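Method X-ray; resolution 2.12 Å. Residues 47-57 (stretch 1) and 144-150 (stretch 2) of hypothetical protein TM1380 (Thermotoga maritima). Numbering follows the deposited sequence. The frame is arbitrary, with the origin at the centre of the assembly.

Stretch 1 47-57: IEATDGNGFSY
Stretch 2 (144-150) RYLFPKV

Stretch 1 is a hairpin: strands 47-50 and 55-57 pair through Ala 49 N to Tyr 57 O (2.9 Å) and Tyr 57 N to Ala 49 O (2.8 Å), and the loop 51-54 lies against Tyr 145 to Phe 147, where Tyr 145 bends at -80/-27 and the chain is extended from Leu 146 on; the strand of stretch 2 begins at Lys 149. A single antiparallel bridge joins Asn 53 to Leu 146 (CA-CA 4.5 Å). Two backbone hydrogen bonds make it: Phe 147 N to Gly 52 O (3.0 Å, nearly straight at 175°) and Gly 54 N to Tyr 145 O (2.8 Å, 146°).

Glycines shape the loop. Gly 52 (phi/psi 76/6) sets its CA over the Phe 147 ring (chi1 m, chi2 1°), 3.6 Å from the centroid, a CH-pi contact; a CB there would clash with Phe 147 CD2. Gly 54 turns at 101/-4.

Tyr 145 (m, chi2 85°) is the residue most covered by the other stretch. Its OH donates to Glu 48 OE2 (2.8 Å; Glu 48 chi1 t, chi2 t), which also accepts from Ser 56 OG (2.6 Å; Ser 56 t); one carboxylate oxygen can accept from both hydroxyls, so the tyrosine is tied to both strands of the hairpin, while Ser 56 CB lies 3.6 Å from Tyr 145 CE2. Thr 50 (t) braces the hairpin, OG1 donating to Phe 55 O (2.8 Å) and accepting from Gly 52 N (3.0 Å). Leu 146 CD1 (t, p) packs 3.7 Å from Asn 53 CA.

One water donates to Gly 52 O (2.9 Å) and Phe 147 O (2.7 Å) and accepts from Lys 149 NZ (2.7 Å).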

# COMPACT_ATOMS: atom_id res chain seq x y z
N ILE B 47 1.75 24.27 -22.35
CA ILE B 47 1.34 23.35 -21.28
C ILE B 47 0.50 22.22 -21.83
O ILE B 47 0.01 22.30 -22.95
CB ILE B 47 0.50 24.07 -20.20
CG1 ILE B 47 -0.79 24.64 -20.82
CG2 ILE B 47 1.35 25.18 -19.51
CD1 ILE B 47 -1.63 25.38 -19.85
N GLU B 48 0.32 21.18 -21.00
CA GLU B 48 -0.49 20.05 -21.34
C GLU B 48 -1.65 19.95 -20.34
O GLU B 48 -1.43 19.99 -19.12
CB GLU B 48 0.32 18.77 -21.30
CG GLU B 48 -0.45 17.59 -21.93
CD GLU B 48 0.17 16.21 -21.69
OE1 GLU B 48 1.26 16.10 -21.08
OE2 GLU B 48 -0.47 15.24 -22.13
N ALA B 49 -2.86 19.84 -20.88
CA ALA B 49 -4.06 19.57 -20.08
C ALA B 49 -4.76 18.33 -20.56
O ALA B 49 -4.50 17.86 -21.67
CB ALA B 49 -5.02 20.76 -20.14
N THR B 50 -5.61 17.78 -19.69
CA THR B 50 -6.58 16.77 -20.08
C THR B 50 -7.97 17.23 -19.71
O THR B 50 -8.14 18.01 -18.78
CB THR B 50 -6.32 15.41 -19.41
OG1 THR B 50 -7.33 14.46 -19.82
CG2 THR B 50 -6.29 15.54 -17.91
N ASP B 51 -8.97 16.72 -20.42
CA ASP B 51 -10.36 16.98 -20.04
C ASP B 51 -10.90 15.89 -19.11
O ASP B 51 -12.02 15.98 -18.69
CB ASP B 51 -11.26 17.14 -21.27
CG ASP B 51 -11.19 15.98 -22.21
OD1 ASP B 51 -10.46 15.02 -21.89
OD2 ASP B 51 -11.82 16.05 -23.28
N GLY B 52 -10.11 14.85 -18.82
CA GLY B 52 -10.62 13.70 -18.08
C GLY B 52 -11.50 12.73 -18.85
O GLY B 52 -12.05 11.80 -18.26
N ASN B 53 -11.65 12.92 -20.16
CA ASN B 53 -12.36 11.93 -20.99
C ASN B 53 -11.45 11.29 -22.02
O ASN B 53 -11.91 10.80 -23.05
CB ASN B 53 -13.57 12.54 -21.68
CG ASN B 53 -14.40 13.37 -20.73
OD1 ASN B 53 -14.70 14.53 -21.03
ND2 ASN B 53 -14.76 12.79 -19.57
N GLY B 54 -10.17 11.24 -21.72
CA GLY B 54 -9.21 10.53 -22.57
C GLY B 54 -8.38 11.40 -23.49
O GLY B 54 -7.47 10.89 -24.18
N PHE B 55 -8.65 12.70 -23.50
CA PHE B 55 -7.92 13.54 -24.42
C PHE B 55 -6.83 14.33 -23.75
O PHE B 55 -6.92 14.68 -22.55
CB PHE B 55 -8.87 14.44 -25.22
CG PHE B 55 -9.76 13.66 -26.14
CD1 PHE B 55 -10.94 13.09 -25.66
CD2 PHE B 55 -9.41 13.46 -27.46
CE1 PHE B 55 -11.77 12.35 -26.48
CE2 PHE B 55 -10.24 12.73 -28.29
CZ PHE B 55 -11.43 12.16 -27.79
N SER B 56 -5.78 14.55 -24.53
CA SER B 56 -4.66 15.40 -24.15
C SER B 56 -4.66 16.65 -25.05
O SER B 56 -4.86 16.55 -26.27
CB SER B 56 -3.35 14.61 -24.29
OG SER B 56 -2.22 15.43 -24.07
N TYR B 57 -4.44 17.82 -24.45
CA TYR B 57 -4.34 19.07 -25.19
C TYR B 57 -2.99 19.75 -24.91
O TYR B 57 -2.60 19.97 -23.76
CB TYR B 57 -5.50 20.01 -24.85
CG TYR B 57 -6.86 19.37 -25.00
CD1 TYR B 57 -7.42 18.63 -23.95
CD2 TYR B 57 -7.58 19.47 -26.18
CE1 TYR B 57 -8.67 18.02 -24.08
CE2 TYR B 57 -8.84 18.87 -26.33
CZ TYR B 57 -9.37 18.15 -25.28
OH TYR B 57 -10.60 17.55 -25.41
N ARG B 144 -3.48 9.98 -15.84
CA ARG B 144 -4.60 9.18 -16.29
C ARG B 144 -5.62 10.08 -16.98
O ARG B 144 -6.29 10.87 -16.32
CB ARG B 144 -5.15 8.42 -15.10
CG ARG B 144 -6.35 7.66 -15.44
CD ARG B 144 -6.62 6.56 -14.48
NE ARG B 144 -7.89 5.98 -14.91
CZ ARG B 144 -8.67 5.19 -14.19
NH1 ARG B 144 -8.36 4.82 -12.94
NH2 ARG B 144 -9.79 4.77 -14.75
N TYR B 145 -5.74 9.95 -18.31
CA TYR B 145 -6.46 10.88 -19.15
C TYR B 145 -7.97 10.66 -19.13
O TYR B 145 -8.75 11.61 -19.37
CB TYR B 145 -5.93 10.83 -20.59
CG TYR B 145 -4.53 11.34 -20.67
CD1 TYR B 145 -3.45 10.51 -20.41
CD2 TYR B 145 -4.27 12.67 -20.97
CE1 TYR B 145 -2.14 10.98 -20.46
CE2 TYR B 145 -2.96 13.15 -21.02
CZ TYR B 145 -1.90 12.30 -20.77
OH TYR B 145 -0.62 12.77 -20.80
N LEU B 146 -8.37 9.41 -18.88
CA LEU B 146 -9.78 9.07 -18.77
C LEU B 146 -10.03 8.77 -17.30
O LEU B 146 -9.56 7.78 -16.79
CB LEU B 146 -10.13 7.87 -19.67
CG LEU B 146 -11.58 7.36 -19.55
CD1 LEU B 146 -12.64 8.37 -20.02
CD2 LEU B 146 -11.79 6.06 -20.30
N PHE B 147 -10.76 9.65 -16.63
CA PHE B 147 -10.91 9.57 -15.17
C PHE B 147 -11.97 8.50 -14.89
O PHE B 147 -12.88 8.36 -15.71
CB PHE B 147 -11.41 10.94 -14.61
CG PHE B 147 -10.39 12.09 -14.67
CD1 PHE B 147 -9.12 11.93 -15.20
CD2 PHE B 147 -10.74 13.34 -14.20
CE1 PHE B 147 -8.22 13.00 -15.27
CE2 PHE B 147 -9.84 14.42 -14.25
CZ PHE B 147 -8.59 14.25 -14.77
N PRO B 148 -11.90 7.78 -13.73
CA PRO B 148 -13.05 6.99 -13.33
C PRO B 148 -14.27 7.87 -13.07
O PRO B 148 -14.14 9.02 -12.64
CB PRO B 148 -12.60 6.32 -12.01
CG PRO B 148 -11.51 7.19 -11.50
CD PRO B 148 -10.83 7.71 -12.73
N LYS B 149 -15.45 7.31 -13.34
CA LYS B 149 -16.69 7.93 -13.01
C LYS B 149 -16.96 7.67 -11.54
O LYS B 149 -16.44 6.72 -11.00
CB LYS B 149 -17.84 7.33 -13.84
CG LYS B 149 -17.61 7.14 -15.32
CD LYS B 149 -17.19 8.40 -16.07
CE LYS B 149 -17.15 8.14 -17.61
NZ LYS B 149 -16.40 9.18 -18.40
N VAL B 150 -17.76 8.54 -10.89
CA VAL B 150 -18.20 8.37 -9.50
C VAL B 150 -19.73 8.46 -9.46
O VAL B 150 -20.32 9.22 -10.18
CB VAL B 150 -17.57 9.40 -8.52
CG1 VAL B 150 -16.01 9.23 -8.47
CG2 VAL B 150 -17.96 10.81 -8.88
O HOH W 1 -14.15 10.17 -17.18